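Local structure of spectinomycin 9-adenylyltransferase (Enterococcus faecalis, 6SXJ) at residues A[11-14]-A[15-19]; A[111-114]-A[115-118]; A[127-130]-A[131-134]; A[217-220]-A[221-225]; A[247-250]-A[251-255]. The protein catalyses transfer of an adenylyl group from ATP to the 9-hydroxyl of spectinomycin, releasing diphosphate and making bacteria resistant to that antibiotic. All coordinates share one frame; numbering follows the deposited sequence.

All five contacts are local, each joining residues a few positions apart in one continuous stretch, so none closes a long loop and none nests in or crosses another. From the N terminus, interaction 1 lies on helix 8-23, which packs on the mixed sheet of the nucleotidyltransferase domain. Interaction 2 forms the short helix 113-117 after strand 103-108, and interaction 3 starts helix 130-139 after strand 125-126. Interactions 4 and 5 belong to the helical C-terminal part, on helices 216-229 and 241-253. These two touch through H218 and Y247 and through I222 and L248, whereas the centres of interactions 1 and 5 are about 40 Å apart.

Interaction 1 (A[11-14]-A[15-19])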
loop_
_atom_site.group_PDB
_atom_site.type_symbol
_atom_site.label_atom_id
_atom_site.label_comp_id
_atom_site.label_asym_id
_atom_site.label_seq_id
_atom_site.Cartn_x
_atom_site.Cartn_y
_atom_site.Cartn_z
ATOM N N GLN A 11 -9.297 1.613 16.636
ATOM C CA GLN A 11 -8.583 0.828 15.628
ATOM C C GLN A 11 -7.082 1.033 15.763
ATOM O O GLN A 11 -6.322 0.081 15.962
ATOM C CB GLN A 11 -9.039 1.221 14.222
ATOM C CG GLN A 11 -10.335 0.574 13.775
ATOM C CD GLN A 11 -10.445 0.486 12.286
ATOM O OE1 GLN A 11 -10.868 1.446 11.634
ATOM N NE2 GLN A 11 -10.060 -0.681 11.715
ATOM N N ILE A 12 -6.648 2.298 15.714
ATOM C CA ILE A 12 -5.222 2.594 15.802
ATOM C C ILE A 12 -4.665 2.169 17.149
ATOM O O ILE A 12 -3.558 1.621 17.236
ATOM C CB ILE A 12 -4.962 4.081 15.533
ATOM C CG1 ILE A 12 -5.498 4.461 14.160
ATOM C CG2 ILE A 12 -3.480 4.382 15.627
ATOM C CD1 ILE A 12 -5.304 5.921 13.826
ATOM N N ASN A 13 -5.418 2.405 18.220
ATOM C CA ASN A 13 -4.891 2.132 19.552
ATOM C C ASN A 13 -4.727 0.639 19.794
ATOM O O ASN A 13 -3.745 0.211 20.411
ATOM C CB ASN A 13 -5.804 2.743 20.609
ATOM C CG ASN A 13 -5.083 3.007 21.903
ATOM O OD1 ASN A 13 -5.340 2.348 22.912
ATOM N ND2 ASN A 13 -4.161 3.970 21.883
ATOM N N LYS A 14 -5.685 -0.170 19.336
ATOM C CA LYS A 14 -5.559 -1.616 19.479
ATOM C C LYS A 14 -4.363 -2.148 18.693
ATOM O O LYS A 14 -3.674 -3.063 19.148
ATOM C CB LYS A 14 -6.846 -2.306 19.023
ATOM C CG LYS A 14 -7.720 -2.806 20.163
ATOM C CD LYS A 14 -9.198 -2.616 19.876
ATOM C CE LYS A 14 -10.070 -2.853 21.102
ATOM N NZ LYS A 14 -9.869 -4.247 21.674
ATOM N N VAL A 15 -4.090 -1.572 17.520
ATOM C CA VAL A 15 -2.924 -2.000 16.747
ATOM C C VAL A 15 -1.644 -1.720 17.522
ATOM O O VAL A 15 -0.732 -2.555 17.562
ATOM C CB VAL A 15 -2.905 -1.315 15.367
ATOM C CG1 VAL A 15 -1.566 -1.582 14.655
ATOM C CG2 VAL A 15 -4.078 -1.795 14.510
ATOM N N LYS A 16 -1.558 -0.541 18.150
ATOM C CA LYS A 16 -0.360 -0.185 18.908
ATOM C C LYS A 16 -0.127 -1.154 20.057
ATOM O O LYS A 16 1.011 -1.562 20.319
ATOM C CB LYS A 16 -0.481 1.240 19.449
ATOM C CG LYS A 16 -0.759 2.301 18.402
ATOM C CD LYS A 16 -1.268 3.597 19.050
ATOM C CE LYS A 16 -0.402 4.037 20.219
ATOM N NZ LYS A 16 -0.866 5.347 20.795
ATOM N N LYS A 17 -1.192 -1.529 20.758
ATOM C CA LYS A 17 -1.034 -2.388 21.924
ATOM C C LYS A 17 -0.764 -3.828 21.514
ATOM O O LYS A 17 0.039 -4.519 22.158
ATOM C CB LYS A 17 -2.273 -2.279 22.808
ATOM C CG LYS A 17 -2.436 -0.865 23.403
ATOM C CD LYS A 17 -3.810 -0.647 24.010
ATOM C CE LYS A 17 -3.845 0.609 24.883
ATOM N NZ LYS A 17 -2.894 0.539 26.028
ATOM N N ILE A 18 -1.400 -4.290 20.435
ATOM C CA ILE A 18 -1.065 -5.611 19.902
ATOM C C ILE A 18 0.432 -5.703 19.668
ATOM O O ILE A 18 1.114 -6.600 20.181
ATOM C CB ILE A 18 -1.846 -5.894 18.607
ATOM C CG1 ILE A 18 -3.315 -6.172 18.924
ATOM C CG2 ILE A 18 -1.225 -7.091 17.865
ATOM C CD1 ILE A 18 -4.242 -5.848 17.777
ATOM N N LEU A 19 0.973 -4.764 18.891
ATOM C CA LEU A 19 2.380 -4.850 18.521
ATOM C C LEU A 19 3.268 -4.813 19.751
ATOM O O LEU A 19 4.292 -5.501 19.815
ATOM C CB LEU A 19 2.739 -3.718 17.559
ATOM C CG LEU A 19 2.079 -3.795 16.176
ATOM C CD1 LEU A 19 1.965 -2.402 15.589
ATOM C CD2 LEU A 19 2.874 -4.725 15.265
#
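V15 presses CG2 against Q11 O at 3.3 Å, on the face of helix 8-23 that is turned to the sheet. This is the buried, tightly packed side of the contact. V15 N donates to Q11 O and K16 N to I12 O, and the next two residues repeat the pattern with K17 N to N13 O and I18 N to K14 O, the last being the shortest of the four at 2.9 Å. The side chain of V15 reaches F49, I85 and L87 of the central strands, while the amide of Q11 is held at both ends, by the backbone of I72 and of R83.

The other side is more open to solvent and carries polar chains. With its first torsion at -156°, CG of N13 stands away from the backbone N and the amide lies between the chains of K16 and K17. Its OD1 comes to 3.0 Å from K17 CE, an isolated close approach to a carbon, and its ND2 stays 3.7 Å from K16 NZ. Each lysine bends late, K16 at its third torsion and K17 at its fourth. The CG2 methyl of I12 meets K16 CD at 4.2 Å. K17 is exposed here.

The chemistry is thus divided: main-chain bonds run round the turn, V15 adds aliphatic packing on the strands, and the lysines contribute methylenes while probably keeping their ammonium groups hydrated.

Interaction 2 (A[111-114]-A[115-118]); sequences WLQE and LYEQ
Both L112 and Y116 have CG beside their own backbone N (chi1 -70° and -71°), which brings the leucine stem under the tyrosine ring one turn later. L112 CB makes a CH-pi contact with the ring, 3.9 Å from its centroid and over the face. The same face also receives L112 O, displaced toward the rim, and this oxygen accepts the Y116 N-H at 2.8 Å. One carbonyl therefore serves the helix bond and packs against the ring of its own donor. Farther out, the CD1 methyl of L112 reaches Y116 OH at 3.4 Å, and its CD2 meets CD2 of L115.

Q113 folds back through a bent second torsion and approaches the ring at its edge. OE1 lies 3.5 Å from Y116 CD2, with amide and ring planes 63° apart. That oxygen is held by R70, and NE2 by E110, fixing the amide beside the tyrosine. E117 N closes the next turn on Q113 O at 2.9 Å, while the last bond, Q118 N to E114 O, is weak.

L112 is at the N-cap position of helix 113-117, shortly after strand 103-108. Y116 OH bonds to I107 O and G109 N, tying this surface helix back to the end of that strand, while the ring touches R70 and P122.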
loop_
_atom_site.group_PDB
_atom_site.type_symbol
_atom_site.label_atom_id
_atom_site.label_comp_id
_atom_site.label_asym_id
_atom_site.label_seq_id
_atom_site.Cartn_x
_atom_site.Cartn_y
_atom_site.Cartn_z
ATOM N N TRP A 111 -6.405 -8.549 1.429
ATOM C CA TRP A 111 -6.361 -9.356 0.211
ATOM C C TRP A 111 -5.801 -10.747 0.466
ATOM O O TRP A 111 -5.917 -11.614 -0.407
ATOM C CB TRP A 111 -5.525 -8.666 -0.870
ATOM C CG TRP A 111 -4.076 -8.498 -0.507
ATOM C CD1 TRP A 111 -3.053 -9.338 -0.818
ATOM C CD2 TRP A 111 -3.496 -7.418 0.235
ATOM N NE1 TRP A 111 -1.871 -8.855 -0.311
ATOM C CE2 TRP A 111 -2.116 -7.673 0.332
ATOM C CE3 TRP A 111 -4.012 -6.256 0.816
ATOM C CZ2 TRP A 111 -1.247 -6.817 0.995
ATOM C CZ3 TRP A 111 -3.149 -5.409 1.474
ATOM C CH2 TRP A 111 -1.782 -5.690 1.560
ATOM N N LEU A 112 -5.216 -10.980 1.640
ATOM C CA LEU A 112 -4.625 -12.254 2.010
ATOM C C LEU A 112 -5.504 -13.063 2.958
ATOM O O LEU A 112 -5.076 -14.124 3.435
ATOM C CB LEU A 112 -3.262 -12.017 2.663
ATOM C CG LEU A 112 -2.091 -11.524 1.816
ATOM C CD1 LEU A 112 -0.968 -11.074 2.735
ATOM C CD2 LEU A 112 -1.614 -12.624 0.866
ATOM N N GLN A 113 -6.719 -12.597 3.245
ATOM C CA GLN A 113 -7.525 -13.242 4.278
ATOM C C GLN A 113 -7.876 -14.678 3.894
ATOM O O GLN A 113 -7.731 -15.598 4.703
ATOM C CB GLN A 113 -8.788 -12.420 4.543
ATOM C CG GLN A 113 -9.473 -12.736 5.870
ATOM C CD GLN A 113 -8.610 -12.441 7.070
ATOM O OE1 GLN A 113 -8.036 -13.348 7.677
ATOM N NE2 GLN A 113 -8.520 -11.167 7.433
ATOM N N GLU A 114 -8.352 -14.894 2.668
ATOM C CA GLU A 114 -8.678 -16.253 2.240
ATOM C C GLU A 114 -7.503 -17.190 2.479
ATOM O O GLU A 114 -7.662 -18.288 3.023
ATOM C CB GLU A 114 -9.069 -16.264 0.770
ATOM C CG GLU A 114 -10.471 -15.772 0.505
ATOM C CD GLU A 114 -10.898 -16.006 -0.930
ATOM O OE1 GLU A 114 -11.993 -16.573 -1.141
ATOM O OE2 GLU A 114 -10.134 -15.624 -1.847
ATOM N N LEU A 115 -6.301 -16.745 2.117
ATOM C CA LEU A 115 -5.112 -17.550 2.357
ATOM C C LEU A 115 -4.822 -17.690 3.844
ATOM O O LEU A 115 -4.393 -18.759 4.293
ATOM C CB LEU A 115 -3.918 -16.931 1.650
ATOM C CG LEU A 115 -3.762 -17.225 0.160
ATOM C CD1 LEU A 115 -4.949 -16.782 -0.659
ATOM C CD2 LEU A 115 -2.478 -16.518 -0.263
ATOM N N TYR A 116 -5.000 -16.614 4.618
ATOM C CA TYR A 116 -4.856 -16.731 6.065
ATOM C C TYR A 116 -5.718 -17.874 6.590
ATOM O O TYR A 116 -5.274 -18.683 7.416
ATOM C CB TYR A 116 -5.247 -15.418 6.753
ATOM C CG TYR A 116 -4.288 -14.253 6.566
ATOM C CD1 TYR A 116 -2.930 -14.456 6.346
ATOM C CD2 TYR A 116 -4.752 -12.945 6.620
ATOM C CE1 TYR A 116 -2.064 -13.384 6.184
ATOM C CE2 TYR A 116 -3.895 -11.868 6.459
ATOM C CZ TYR A 116 -2.559 -12.087 6.253
ATOM O OH TYR A 116 -1.719 -11.004 6.099
ATOM N N GLU A 117 -6.961 -17.957 6.108
ATOM C CA GLU A 117 -7.867 -19.014 6.538
ATOM C C GLU A 117 -7.349 -20.390 6.147
ATOM O O GLU A 117 -7.666 -21.381 6.814
ATOM C CB GLU A 117 -9.259 -18.789 5.938
ATOM C CG GLU A 117 -9.887 -17.437 6.263
ATOM C CD GLU A 117 -10.198 -17.266 7.743
ATOM O OE1 GLU A 117 -10.593 -16.151 8.150
ATOM O OE2 GLU A 117 -10.050 -18.247 8.502
ATOM N N GLN A 118 -6.558 -20.476 5.075
ATOM C CA GLN A 118 -5.961 -21.736 4.648
ATOM C C GLN A 118 -4.665 -22.054 5.387
ATOM O O GLN A 118 -3.929 -22.950 4.963
ATOM C CB GLN A 118 -5.680 -21.712 3.141
ATOM C CG GLN A 118 -6.901 -21.852 2.251
ATOM C CD GLN A 118 -6.531 -22.138 0.801
ATOM O OE1 GLN A 118 -6.872 -21.373 -0.102
ATOM N NE2 GLN A 118 -5.822 -23.241 0.575
#

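Interaction 3 (A[127-130]-A[131-134]); sequences NSDL and TIML
L130 and L134 meet one turn apart at the start of helix 130-139, whose first turn is prepared by an Asn cap: N127 OD1 accepts a weak bond from D129 N. The two leucines cross at a slant, with L130 CD1 3.8 Å from L134 CG. With CG opposite its backbone N (chi1 178°), L130 lays CG and CD1 against L134. M133 bends its thioether at the third torsion and brings CE to 3.9 Å from L130 CD1. That methyl touches both later residues. The cluster faces strand 85-91, where L130 meets T88 and I90.

D129 and I132 instead run alongside in the same direction, OD1 beside the CD1 methyl, and both touch helix 159-173, D129 at S169 and I132 at A165 and I166. N127 ND2 is held by Q104, and OG1 of the buried T131 by H100.

The backbone passes from three-residue to four-residue bonds as the alpha-helix sets in. T131 N bonds to S128 O from above the carbonyl plane, and L134 N meets L130 O almost straight at 177°. D129 O takes two donors: M133 N at 3.3 Å lies in its carbonyl plane, whereas I132 N at 3.0 Å stands 56° out of it.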
loop_
_atom_site.group_PDB
_atom_site.type_symbol
_atom_site.label_atom_id
_atom_site.label_comp_id
_atom_site.label_asym_id
_atom_site.label_seq_id
_atom_site.Cartn_x
_atom_site.Cartn_y
_atom_site.Cartn_z
ATOM N N ASN A 127 9.992 -7.730 -1.948
ATOM C CA ASN A 127 8.794 -7.000 -2.360
ATOM C C ASN A 127 9.237 -5.689 -2.997
ATOM O O ASN A 127 9.517 -4.711 -2.296
ATOM C CB ASN A 127 7.863 -6.755 -1.175
ATOM C CG ASN A 127 6.635 -5.950 -1.553
ATOM O OD1 ASN A 127 6.458 -5.566 -2.712
ATOM N ND2 ASN A 127 5.778 -5.681 -0.569
ATOM N N SER A 128 9.280 -5.669 -4.329
ATOM C CA SER A 128 9.672 -4.453 -5.027
ATOM C C SER A 128 8.763 -3.284 -4.673
ATOM O O SER A 128 9.209 -2.132 -4.665
ATOM C CB SER A 128 9.662 -4.693 -6.536
ATOM O OG SER A 128 9.302 -3.511 -7.227
ATOM N N ASP A 129 7.492 -3.556 -4.369
ATOM C CA ASP A 129 6.570 -2.473 -4.048
ATOM C C ASP A 129 6.932 -1.805 -2.729
ATOM O O ASP A 129 6.634 -0.622 -2.531
ATOM C CB ASP A 129 5.139 -3.001 -3.995
ATOM C CG ASP A 129 4.507 -3.108 -5.365
ATOM O OD1 ASP A 129 4.839 -2.280 -6.237
ATOM O OD2 ASP A 129 3.680 -4.021 -5.575
ATOM N N LEU A 130 7.563 -2.544 -1.814
ATOM C CA LEU A 130 7.960 -1.969 -0.536
ATOM C C LEU A 130 8.960 -0.837 -0.710
ATOM O O LEU A 130 9.071 0.028 0.168
ATOM C CB LEU A 130 8.539 -3.065 0.360
ATOM C CG LEU A 130 9.061 -2.633 1.728
ATOM C CD1 LEU A 130 7.957 -2.064 2.605
ATOM C CD2 LEU A 130 9.723 -3.824 2.399
ATOM N N THR A 131 9.688 -0.810 -1.824
ATOM C CA THR A 131 10.588 0.311 -2.063
ATOM C C THR A 131 9.819 1.619 -2.218
ATOM O O THR A 131 10.317 2.683 -1.838
ATOM C CB THR A 131 11.447 0.049 -3.305
ATOM O OG1 THR A 131 12.406 -0.971 -3.006
ATOM C CG2 THR A 131 12.176 1.318 -3.733
ATOM N N ILE A 132 8.626 1.565 -2.802
ATOM C CA ILE A 132 7.809 2.767 -2.937
ATOM C C ILE A 132 7.193 3.144 -1.598
ATOM O O ILE A 132 7.013 4.333 -1.302
ATOM C CB ILE A 132 6.730 2.534 -4.004
ATOM C CG1 ILE A 132 7.360 1.959 -5.276
ATOM C CG2 ILE A 132 6.003 3.821 -4.328
ATOM C CD1 ILE A 132 6.346 1.415 -6.262
ATOM N N MET A 133 6.864 2.146 -0.777
ATOM C CA MET A 133 6.306 2.409 0.541
ATOM C C MET A 133 7.342 3.061 1.443
ATOM O O MET A 133 7.087 4.116 2.037
ATOM C CB MET A 133 5.803 1.103 1.154
ATOM C CG MET A 133 4.923 0.295 0.223
ATOM S SD MET A 133 4.443 -1.302 0.892
ATOM C CE MET A 133 4.180 -0.909 2.626
ATOM N N LEU A 134 8.519 2.446 1.554
ATOM C CA LEU A 134 9.578 3.023 2.374
ATOM C C LEU A 134 9.942 4.418 1.888
ATOM O O LEU A 134 10.242 5.308 2.693
ATOM C CB LEU A 134 10.803 2.110 2.366
ATOM C CG LEU A 134 10.598 0.689 2.893
ATOM C CD1 LEU A 134 11.884 -0.120 2.789
ATOM C CD2 LEU A 134 10.102 0.726 4.329
#

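Interaction 4 (A[217-220]-A[221-225]); sequences EHRE and RILLA
E217 and R221 run side by side one helical turn apart, joined by a salt bridge from R221 NH2 to E217 OE2 at 2.8 Å. E217 holds CG between its backbone N and carbonyl carbon (chi1 72°), and then extends, sending the carboxylate along the arginine. R221 places CG beside its own N and bends at the third torsion, which folds the guanidinium back over the preceding turn. The two planes are 60° apart, and NH2 meets OE2 from above the carboxylate plane; with one N-H bonded, the bridge is not a flat, two-pronged pairing. E217 O lies over one face of the guanidinium.

E217 CG covers one face of the H218 ring and the stacked ring of Y247 the other, while H218 CE1 lies at the edge of the R221 guanidinium. T244 OG1 bonds both H218 ND1 and R221 NE. R219 and L223 also lie alongside, R219 CG to L223 CD1 at 3.9 Å.

Helix 216-229 is wedged among other helices of the C-terminal part. E217, H218 and R221 rest on L243 of helix 241-253, I222 reaches helices 203-212 and 181-196, and L223 packs on A211.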
loop_
_atom_site.group_PDB
_atom_site.type_symbol
_atom_site.label_atom_id
_atom_site.label_comp_id
_atom_site.label_asym_id
_atom_site.label_seq_id
_atom_site.Cartn_x
_atom_site.Cartn_y
_atom_site.Cartn_z
ATOM N N GLU A 217 -11.559 9.545 -24.910
ATOM C CA GLU A 217 -11.961 8.158 -24.693
ATOM C C GLU A 217 -11.305 7.588 -23.442
ATOM O O GLU A 217 -11.943 6.863 -22.668
ATOM C CB GLU A 217 -11.617 7.311 -25.923
ATOM C CG GLU A 217 -10.137 7.021 -26.138
ATOM C CD GLU A 217 -9.916 5.898 -27.158
ATOM O OE1 GLU A 217 -9.035 6.036 -28.040
ATOM O OE2 GLU A 217 -10.632 4.879 -27.075
ATOM N N HIS A 218 -10.031 7.916 -23.223
ATOM C CA HIS A 218 -9.318 7.433 -22.049
ATOM C C HIS A 218 -9.758 8.177 -20.793
ATOM O O HIS A 218 -9.926 7.564 -19.735
ATOM C CB HIS A 218 -7.811 7.581 -22.260
ATOM C CG HIS A 218 -7.282 6.786 -23.415
ATOM N ND1 HIS A 218 -7.701 5.502 -23.692
ATOM C CD2 HIS A 218 -6.367 7.095 -24.363
ATOM C CE1 HIS A 218 -7.070 5.056 -24.762
ATOM N NE2 HIS A 218 -6.255 6.003 -25.188
ATOM N N ARG A 219 -9.959 9.492 -20.893
ATOM C CA ARG A 219 -10.483 10.249 -19.761
ATOM C C ARG A 219 -11.835 9.703 -19.318
ATOM O O ARG A 219 -12.054 9.444 -18.130
ATOM C CB ARG A 219 -10.600 11.724 -20.133
ATOM C CG ARG A 219 -11.615 12.481 -19.294
ATOM C CD ARG A 219 -11.348 13.968 -19.350
ATOM N NE ARG A 219 -11.952 14.597 -20.522
ATOM C CZ ARG A 219 -11.268 15.223 -21.475
ATOM N NH1 ARG A 219 -9.943 15.305 -21.409
ATOM N NH2 ARG A 219 -11.914 15.767 -22.498
ATOM N N GLU A 220 -12.758 9.527 -20.264
ATOM C CA GLU A 220 -14.053 8.937 -19.941
ATOM C C GLU A 220 -13.886 7.678 -19.092
ATOM O O GLU A 220 -14.520 7.537 -18.041
ATOM C CB GLU A 220 -14.820 8.618 -21.230
ATOM C CG GLU A 220 -15.626 9.780 -21.807
ATOM C CD GLU A 220 -16.209 9.470 -23.185
ATOM O OE1 GLU A 220 -16.206 10.370 -24.054
ATOM O OE2 GLU A 220 -16.667 8.326 -23.403
ATOM N N ARG A 221 -13.018 6.755 -19.526
ATOM C CA ARG A 221 -12.856 5.501 -18.790
ATOM C C ARG A 221 -12.144 5.714 -17.456
ATOM O O ARG A 221 -12.459 5.033 -16.470
ATOM C CB ARG A 221 -12.101 4.481 -19.652
ATOM C CG ARG A 221 -12.968 3.812 -20.723
ATOM C CD ARG A 221 -12.248 2.670 -21.434
ATOM N NE ARG A 221 -11.249 3.141 -22.392
ATOM C CZ ARG A 221 -11.466 3.284 -23.699
ATOM N NH1 ARG A 221 -12.655 3.000 -24.216
ATOM N NH2 ARG A 221 -10.496 3.716 -24.494
ATOM N N ILE A 222 -11.197 6.651 -17.397
ATOM C CA ILE A 222 -10.483 6.904 -16.151
ATOM C C ILE A 222 -11.433 7.457 -15.095
ATOM O O ILE A 222 -11.368 7.078 -13.918
ATOM C CB ILE A 222 -9.297 7.856 -16.401
ATOM C CG1 ILE A 222 -8.197 7.131 -17.188
ATOM C CG2 ILE A 222 -8.763 8.387 -15.073
ATOM C CD1 ILE A 222 -6.965 7.981 -17.491
ATOM N N LEU A 223 -12.318 8.377 -15.491
ATOM C CA LEU A 223 -13.278 8.932 -14.550
ATOM C C LEU A 223 -14.322 7.899 -14.139
ATOM O O LEU A 223 -14.824 7.943 -13.011
ATOM C CB LEU A 223 -13.939 10.164 -15.159
ATOM C CG LEU A 223 -13.014 11.381 -15.214
ATOM C CD1 LEU A 223 -13.648 12.509 -16.012
ATOM C CD2 LEU A 223 -12.660 11.848 -13.805
ATOM N N LEU A 224 -14.653 6.956 -15.025
ATOM C CA LEU A 224 -15.533 5.863 -14.628
ATOM C C LEU A 224 -14.852 4.919 -13.644
ATOM O O LEU A 224 -15.542 4.154 -12.960
ATOM C CB LEU A 224 -16.014 5.099 -15.864
ATOM C CG LEU A 224 -17.353 5.636 -16.386
ATOM C CD1 LEU A 224 -17.136 6.862 -17.277
ATOM C CD2 LEU A 224 -18.144 4.562 -17.119
ATOM N N ALA A 225 -13.520 4.967 -13.549
ATOM C CA ALA A 225 -12.816 4.204 -12.523
ATOM C C ALA A 225 -12.867 4.915 -11.172
ATOM O O ALA A 225 -12.994 4.263 -10.129
ATOM C CB ALA A 225 -11.365 3.968 -12.948
#

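Interaction 5 (A[247-250]-A[251-255]); sequences YLNN and RLKKL
The phenol of Y247 and the guanidinium of R251 stand nearly perpendicular, their planes 86° apart. At the guanidinium edge, close to its plane, sits Y247 OH, which accepts from R251 NE at 3.2 Å and 150°. On the tyrosine side, the ring stacks with H218 of helix 216-229, while its hydroxyl also bonds to S214 OG; the phenol is thereby fixed by ring stacking and two polar partners.

Both residues turn CG away from their backbone N (chi1 164° for Y247 and -168° for R251), and the two chains run together in the same direction, with R251 CD at 3.8 Å from Y247 OH. Two residues on, N249 crosses K253 at a slant, N249 ND2 against K253 CD at 3.5 Å.

Main-chain bonds run beneath these pairs, R251 N to Y247 O at 2.9 Å and K253 N to N249 O at 2.7 Å. K254 N still reaches N250 O at 3.2 Å, although K254 is the first residue to leave helical geometry.

Side-chain pairing four residues apart is a familiar feature of alpha-helices, here in the last turns of helix 241-253, whose L248 and L252 pack on I192 within the C-terminal helical bundle.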
loop_
_atom_site.group_PDB
_atom_site.type_symbol
_atom_site.label_atom_id
_atom_site.label_comp_id
_atom_site.label_asym_id
_atom_site.label_seq_id
_atom_site.Cartn_x
_atom_site.Cartn_y
_atom_site.Cartn_z
ATOM N N TYR A 247 -2.682 2.991 -23.238
ATOM C CA TYR A 247 -2.373 4.416 -23.249
ATOM C C TYR A 247 -1.585 4.821 -22.008
ATOM O O TYR A 247 -0.537 5.473 -22.103
ATOM C CB TYR A 247 -3.663 5.231 -23.336
ATOM C CG TYR A 247 -3.456 6.681 -22.961
ATOM C CD1 TYR A 247 -2.811 7.547 -23.833
ATOM C CD2 TYR A 247 -3.879 7.180 -21.729
ATOM C CE1 TYR A 247 -2.599 8.866 -23.506
ATOM C CE2 TYR A 247 -3.676 8.510 -21.394
ATOM C CZ TYR A 247 -3.032 9.347 -22.290
ATOM O OH TYR A 247 -2.811 10.672 -21.985
ATOM N N LEU A 248 -2.090 4.461 -20.826
ATOM C CA LEU A 248 -1.420 4.846 -19.588
ATOM C C LEU A 248 -0.032 4.229 -19.498
ATOM O O LEU A 248 0.913 4.870 -19.022
ATOM C CB LEU A 248 -2.268 4.427 -18.389
ATOM C CG LEU A 248 -3.612 5.149 -18.282
ATOM C CD1 LEU A 248 -4.470 4.578 -17.172
ATOM C CD2 LEU A 248 -3.342 6.628 -18.075
ATOM N N ASN A 249 0.105 2.975 -19.933
ATOM C CA ASN A 249 1.403 2.312 -19.869
ATOM C C ASN A 249 2.413 3.005 -20.776
ATOM O O ASN A 249 3.535 3.314 -20.358
ATOM C CB ASN A 249 1.249 0.839 -20.251
ATOM C CG ASN A 249 2.501 0.033 -19.971
ATOM O OD1 ASN A 249 3.082 0.120 -18.891
ATOM N ND2 ASN A 249 2.926 -0.754 -20.949
ATOM N N ASN A 250 2.037 3.253 -22.031
ATOM C CA ASN A 250 2.949 3.935 -22.942
ATOM C C ASN A 250 3.286 5.332 -22.429
ATOM O O ASN A 250 4.458 5.719 -22.380
ATOM C CB ASN A 250 2.342 3.984 -24.344
ATOM C CG ASN A 250 2.404 2.631 -25.052
ATOM O OD1 ASN A 250 1.392 2.128 -25.546
ATOM N ND2 ASN A 250 3.595 2.035 -25.096
ATOM N N ARG A 251 2.268 6.098 -22.025
ATOM C CA ARG A 251 2.522 7.387 -21.382
ATOM C C ARG A 251 3.533 7.246 -20.250
ATOM O O ARG A 251 4.441 8.072 -20.106
ATOM C CB ARG A 251 1.205 7.961 -20.860
ATOM C CG ARG A 251 1.232 9.411 -20.414
ATOM C CD ARG A 251 -0.040 9.706 -19.625
ATOM N NE ARG A 251 -0.519 11.076 -19.760
ATOM C CZ ARG A 251 0.109 12.137 -19.265
ATOM N NH1 ARG A 251 1.256 11.988 -18.615
ATOM N NH2 ARG A 251 -0.407 13.349 -19.426
ATOM N N LEU A 252 3.397 6.189 -19.445
ATOM C CA LEU A 252 4.323 5.970 -18.340
ATOM C C LEU A 252 5.709 5.590 -18.843
ATOM O O LEU A 252 6.718 6.071 -18.316
ATOM C CB LEU A 252 3.769 4.883 -17.421
ATOM C CG LEU A 252 4.638 4.351 -16.277
ATOM C CD1 LEU A 252 5.052 5.458 -15.327
ATOM C CD2 LEU A 252 3.877 3.249 -15.531
ATOM N N LYS A 253 5.780 4.735 -19.866
ATOM C CA LYS A 253 7.071 4.279 -20.371
ATOM C C LYS A 253 7.938 5.423 -20.884
ATOM O O LYS A 253 9.154 5.248 -21.016
ATOM C CB LYS A 253 6.862 3.247 -21.482
ATOM C CG LYS A 253 6.603 1.836 -20.981
ATOM C CD LYS A 253 5.703 1.065 -21.950
ATOM C CE LYS A 253 6.502 0.080 -22.811
ATOM N NZ LYS A 253 5.651 -0.554 -23.873
ATOM N N LYS A 254 7.348 6.581 -21.187
ATOM C CA LYS A 254 8.106 7.778 -21.529
ATOM C C LYS A 254 8.589 8.534 -20.297
ATOM O O LYS A 254 8.995 9.696 -20.420
ATOM C CB LYS A 254 7.260 8.711 -22.400
ATOM C CG LYS A 254 6.464 8.019 -23.493
ATOM C CD LYS A 254 7.356 7.138 -24.364
ATOM C CE LYS A 254 7.010 5.659 -24.207
ATOM N NZ LYS A 254 8.183 4.758 -24.453
ATOM N N LEU A 255 8.559 7.890 -19.131
ATOM C CA LEU A 255 8.842 8.528 -17.844
ATOM C C LEU A 255 8.468 10.004 -17.829
ATOM O O LEU A 255 7.317 10.354 -17.567
ATOM C CB LEU A 255 10.321 8.359 -17.471
ATOM C CG LEU A 255 11.407 8.758 -18.473
ATOM C CD1 LEU A 255 11.884 10.177 -18.211
ATOM C CD2 LEU A 255 12.578 7.779 -18.409
#